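Local coordinates for uncharacterized protein (PDB 6ZYL), which hydroxylates thioholgamide at a beta position as a non-heme monooxygenase, and is probably iron- and 2-oxoglutarate-dependent like its phytanoyl-CoA dioxygenase relatives, at residues R161-H174 with G187-A199. Numbering follows the deposited sequence.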
loop_
_atom_site.group_PDB
_atom_site.type_symbol
_atom_site.label_atom_id
_atom_site.label_comp_id
_atom_site.label_asym_id
_atom_site.label_seq_id
_atom_site.Cartn_x
_atom_site.Cartn_y
_atom_site.Cartn_z
ATOM N N ARG A 161 -6.298 12.685 0.203
ATOM C CA ARG A 161 -5.911 13.897 -0.506
ATOM C C ARG A 161 -4.400 13.905 -0.694
ATOM O O ARG A 161 -3.656 13.527 0.214
ATOM C CB ARG A 161 -6.302 15.167 0.256
ATOM C CG ARG A 161 -7.704 15.223 0.805
ATOM C CD ARG A 161 -8.055 16.661 1.194
ATOM N NE ARG A 161 -7.483 17.065 2.480
ATOM C CZ ARG A 161 -7.870 16.580 3.657
ATOM N NH1 ARG A 161 -8.825 15.662 3.716
ATOM N NH2 ARG A 161 -7.301 17.010 4.775
ATOM N N TYR A 162 -3.945 14.371 -1.854
ATOM C CA TYR A 162 -2.521 14.488 -2.134
ATOM C C TYR A 162 -2.084 15.948 -2.096
ATOM O O TYR A 162 -2.860 16.854 -2.410
ATOM C CB TYR A 162 -2.165 13.918 -3.510
ATOM C CG TYR A 162 -2.215 12.418 -3.643
ATOM C CD1 TYR A 162 -1.912 11.583 -2.576
ATOM C CD2 TYR A 162 -2.552 11.835 -4.856
ATOM C CE1 TYR A 162 -1.955 10.206 -2.717
ATOM C CE2 TYR A 162 -2.593 10.471 -5.006
ATOM C CZ TYR A 162 -2.296 9.659 -3.940
ATOM O OH TYR A 162 -2.351 8.297 -4.111
ATOM N N ALA A 163 -0.819 16.167 -1.733
ATOM C CA ALA A 163 -0.169 17.475 -1.820
ATOM C C ALA A 163 0.812 17.410 -2.988
ATOM O O ALA A 163 1.909 16.858 -2.860
ATOM C CB ALA A 163 0.533 17.833 -0.513
ATOM N N ARG A 164 0.410 17.964 -4.129
ATOM C CA ARG A 164 1.224 17.895 -5.338
ATOM C C ARG A 164 2.628 18.425 -5.083
ATOM O O ARG A 164 2.810 19.484 -4.475
ATOM C CB ARG A 164 0.547 18.694 -6.453
ATOM C CG ARG A 164 1.095 18.450 -7.848
ATOM C CD ARG A 164 0.337 19.291 -8.880
ATOM N NE ARG A 164 -0.789 18.568 -9.470
ATOM C CZ ARG A 164 -2.068 18.859 -9.257
ATOM N NH1 ARG A 164 -2.409 19.871 -8.468
ATOM N NH2 ARG A 164 -3.016 18.138 -9.841
ATOM N N GLY A 165 3.623 17.671 -5.543
ATOM C CA GLY A 165 5.008 18.070 -5.421
ATOM C C GLY A 165 5.613 17.941 -4.042
ATOM O O GLY A 165 6.796 18.257 -3.875
ATOM N N SER A 166 4.856 17.473 -3.052
ATOM C CA SER A 166 5.347 17.390 -1.681
ATOM C C SER A 166 6.407 16.316 -1.483
ATOM O O SER A 166 6.893 16.160 -0.357
ATOM C CB SER A 166 4.175 17.125 -0.735
ATOM O OG SER A 166 3.496 15.931 -1.094
ATOM N N HIS A 167 6.786 15.592 -2.533
ATOM C CA HIS A 167 7.673 14.444 -2.417
ATOM C C HIS A 167 9.122 14.749 -2.769
ATOM O O HIS A 167 9.981 13.880 -2.586
ATOM C CB HIS A 167 7.187 13.323 -3.342
ATOM C CG HIS A 167 7.321 13.654 -4.798
ATOM N ND1 HIS A 167 6.696 14.739 -5.372
ATOM C CD2 HIS A 167 8.017 13.052 -5.791
ATOM C CE1 HIS A 167 6.999 14.791 -6.658
ATOM N NE2 HIS A 167 7.796 13.776 -6.938
ATOM N N LEU A 168 9.416 15.949 -3.267
ATOM C CA LEU A 168 10.682 16.174 -3.955
ATOM C C LEU A 168 11.879 16.211 -3.015
ATOM O O LEU A 168 13.015 16.092 -3.485
ATOM C CB LEU A 168 10.597 17.472 -4.757
ATOM C CG LEU A 168 9.577 17.406 -5.897
ATOM C CD1 LEU A 168 9.150 18.784 -6.366
ATOM C CD2 LEU A 168 10.144 16.592 -7.062
ATOM N N HIS A 169 11.663 16.356 -1.707
ATOM C CA HIS A 169 12.752 16.347 -0.738
ATOM C C HIS A 169 12.738 15.096 0.135
ATOM O O HIS A 169 13.300 15.104 1.235
ATOM C CB HIS A 169 12.695 17.602 0.133
ATOM C CG HIS A 169 12.855 18.877 -0.634
ATOM N ND1 HIS A 169 13.834 19.055 -1.588
ATOM C CD2 HIS A 169 12.159 20.038 -0.589
ATOM C CE1 HIS A 169 13.734 20.270 -2.098
ATOM N NE2 HIS A 169 12.726 20.887 -1.508
ATOM N N GLY A 170 12.108 14.021 -0.332
ATOM C CA GLY A 170 12.061 12.802 0.448
ATOM C C GLY A 170 11.259 12.980 1.729
ATOM O O GLY A 170 10.487 13.927 1.894
ATOM N N ALA A 171 11.454 12.036 2.648
ATOM C CA ALA A 171 10.761 12.091 3.928
ATOM C C ALA A 171 11.165 13.349 4.684
ATOM O O ALA A 171 12.317 13.780 4.634
ATOM C CB ALA A 171 11.082 10.848 4.758
ATOM N N LEU A 172 10.222 13.936 5.381
ATOM C CA LEU A 172 10.431 15.148 6.146
ATOM C C LEU A 172 10.107 14.909 7.589
ATOM O O LEU A 172 9.480 13.936 7.908
ATOM C CB LEU A 172 9.569 16.274 5.615
ATOM C CG LEU A 172 9.834 16.547 4.164
ATOM C CD1 LEU A 172 8.900 17.575 3.603
ATOM C CD2 LEU A 172 11.268 16.935 3.936
ATOM N N PRO A 173 10.530 15.818 8.485
ATOM C CA PRO A 173 10.243 15.543 9.886
ATOM C C PRO A 173 8.762 15.524 10.205
ATOM O O PRO A 173 7.989 16.233 9.618
ATOM C CB PRO A 173 10.889 16.703 10.616
ATOM C CG PRO A 173 11.828 17.307 9.657
ATOM C CD PRO A 173 11.182 17.124 8.341
ATOM N N HIS A 174 8.382 14.669 11.129
ATOM C CA HIS A 174 7.016 14.529 11.506
ATOM C C HIS A 174 6.919 14.671 13.011
ATOM O O HIS A 174 5.902 15.067 13.534
ATOM C CB HIS A 174 6.508 13.151 11.082
ATOM C CG HIS A 174 6.085 13.043 9.646
ATOM N ND1 HIS A 174 6.952 13.160 8.590
ATOM C CD2 HIS A 174 4.888 12.747 9.106
ATOM C CE1 HIS A 174 6.299 12.990 7.469
ATOM N NE2 HIS A 174 5.049 12.733 7.754
ATOM N N GLY A 187 -2.734 10.766 14.094
ATOM C CA GLY A 187 -1.401 10.352 13.687
ATOM C C GLY A 187 -0.429 11.498 13.775
ATOM O O GLY A 187 -0.856 12.617 13.869
ATOM N N GLU A 188 0.873 11.257 13.673
ATOM C CA GLU A 188 1.776 12.394 13.726
ATOM C C GLU A 188 1.744 13.101 12.358
ATOM O O GLU A 188 1.396 12.532 11.360
ATOM C CB GLU A 188 3.184 12.088 14.334
ATOM C CG GLU A 188 3.177 11.437 15.748
ATOM C CD GLU A 188 3.209 12.367 17.030
ATOM O OE1 GLU A 188 3.253 13.635 16.986
ATOM O OE2 GLU A 188 3.189 11.780 18.136
ATOM N N GLU A 189 2.118 14.352 12.321
ATOM C CA GLU A 189 1.971 15.110 11.132
ATOM C C GLU A 189 3.245 15.691 10.564
ATOM O O GLU A 189 4.145 16.030 11.271
ATOM C CB GLU A 189 0.890 16.155 11.442
ATOM C CG GLU A 189 1.057 17.593 11.044
ATOM C CD GLU A 189 0.105 18.520 11.817
ATOM O OE1 GLU A 189 0.319 19.734 11.818
ATOM O OE2 GLU A 189 -0.853 18.062 12.450
ATOM N N ILE A 190 3.316 15.812 9.261
ATOM C CA ILE A 190 4.482 16.326 8.621
ATOM C C ILE A 190 4.675 17.782 9.095
ATOM O O ILE A 190 3.730 18.534 9.153
ATOM C CB ILE A 190 4.303 16.208 7.116
ATOM C CG1 ILE A 190 5.550 16.608 6.382
ATOM C CG2 ILE A 190 3.158 17.048 6.680
ATOM C CD1 ILE A 190 5.570 16.182 4.953
ATOM N N ALA A 191 5.894 18.166 9.435
ATOM C CA ALA A 191 6.157 19.500 9.935
ATOM C C ALA A 191 6.396 20.463 8.823
ATOM O O ALA A 191 7.458 21.013 8.665
ATOM C CB ALA A 191 7.334 19.490 10.864
ATOM N N VAL A 192 5.338 20.684 8.095
ATOM C CA VAL A 192 5.304 21.563 6.931
ATOM C C VAL A 192 3.877 22.011 6.687
ATOM O O VAL A 192 2.924 21.266 6.929
ATOM C CB VAL A 192 5.898 20.864 5.683
ATOM C CG1 VAL A 192 5.447 21.542 4.417
ATOM C CG2 VAL A 192 7.426 20.983 5.714
ATOM N N ASP A 193 3.738 23.236 6.190
ATOM C CA ASP A 193 2.436 23.805 5.875
ATOM C C ASP A 193 1.972 23.284 4.521
ATOM O O ASP A 193 2.614 23.541 3.496
ATOM C CB ASP A 193 2.518 25.329 5.867
ATOM C CG ASP A 193 2.697 25.909 7.255
ATOM O OD1 ASP A 193 2.040 25.415 8.196
ATOM O OD2 ASP A 193 3.496 26.859 7.407
ATOM N N ILE A 194 0.861 22.556 4.518
ATOM C CA ILE A 194 0.260 22.035 3.297
ATOM C C ILE A 194 -0.876 22.964 2.895
ATOM O O ILE A 194 -1.685 23.369 3.739
ATOM C CB ILE A 194 -0.248 20.595 3.493
ATOM C CG1 ILE A 194 0.888 19.688 3.970
ATOM C CG2 ILE A 194 -0.856 20.074 2.199
ATOM C CD1 ILE A 194 1.903 19.348 2.899
ATOM N N ASP A 195 -0.936 23.306 1.610
ATOM C CA ASP A 195 -1.993 24.167 1.084
ATOM C C ASP A 195 -3.227 23.311 0.828
ATOM O O ASP A 195 -3.315 22.610 -0.182
ATOM C CB ASP A 195 -1.529 24.869 -0.186
ATOM C CG ASP A 195 -2.571 25.822 -0.740
ATOM O OD1 ASP A 195 -3.651 25.954 -0.124
ATOM O OD2 ASP A 195 -2.308 26.441 -1.793
ATOM N N GLU A 196 -4.194 23.376 1.746
ATOM C CA GLU A 196 -5.379 22.532 1.634
ATOM C C GLU A 196 -6.174 22.837 0.372
ATOM O O GLU A 196 -6.776 21.931 -0.216
ATOM C CB GLU A 196 -6.264 22.709 2.867
ATOM C CG GLU A 196 -5.746 22.006 4.107
ATOM C CD GLU A 196 -6.135 20.542 4.151
ATOM O OE1 GLU A 196 -6.653 20.030 3.135
ATOM O OE2 GLU A 196 -5.924 19.901 5.202
ATOM N N ALA A 197 -6.197 24.101 -0.059
ATOM C CA ALA A 197 -6.950 24.451 -1.257
ATOM C C ALA A 197 -6.336 23.831 -2.505
ATOM O O ALA A 197 -7.058 23.505 -3.454
ATOM C CB ALA A 197 -7.030 25.970 -1.406
ATOM N N ALA A 198 -5.015 23.661 -2.525
ATOM C CA ALA A 198 -4.331 23.045 -3.653
ATOM C C ALA A 198 -4.293 21.523 -3.570
ATOM O O ALA A 198 -3.890 20.876 -4.543
ATOM C CB ALA A 198 -2.899 23.582 -3.756
ATOM N N ALA A 199 -4.698 20.941 -2.444
ATOM C CA ALA A 199 -4.704 19.491 -2.310
ATOM C C ALA A 199 -5.604 18.862 -3.368
ATOM O O ALA A 199 -6.553 19.480 -3.859
ATOM C CB ALA A 199 -5.171 19.089 -0.913
HETATM O O HOH W 1 -1.575 20.106 -3.926
#
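His174 lays its imidazole against Ile190. His174 CB lies 3.7 Å from Glu189 O. CG and CD2 face the Ile190 backbone, whose CA stands 3.7 Å from the ring centroid and 11° off the ring normal, a CH-pi contact over the face. CE1 and NE2 reach the Ile190 side chain, His174 NE2 coming within 3.6 Å of Ile190 CB. Rotation of the ring is fixed at two edges: His174 ND1 donates in its own plane to Leu172 O (2.7 Å), and NE2 bonds to the backbone of Gln129. With CG1 anti to the backbone N (chi1 -174°) and chi2 extended, Ile190 sends CD1 to Leu172 CD1 at 3.9 Å. Ala191 N gives Pro173 O a nearly straight bond (166°). Segment 161-174 starts on strand 160-162 and enters the connection to its antiparallel neighbour 200-201, where 187-199 also lies; the sheets are consistent with the double-stranded beta-helix of the PhyH family. At the sheet end Arg161 and Glu196 form a salt bridge: NE to OE1 is weakly bonded, while NH2 meets the syn lone pair of OE2 at 3.2 Å, which Trp127 NE1 also binds. Between these ends, Ala163 CB touches Ile194 CG2 at 3.8 Å.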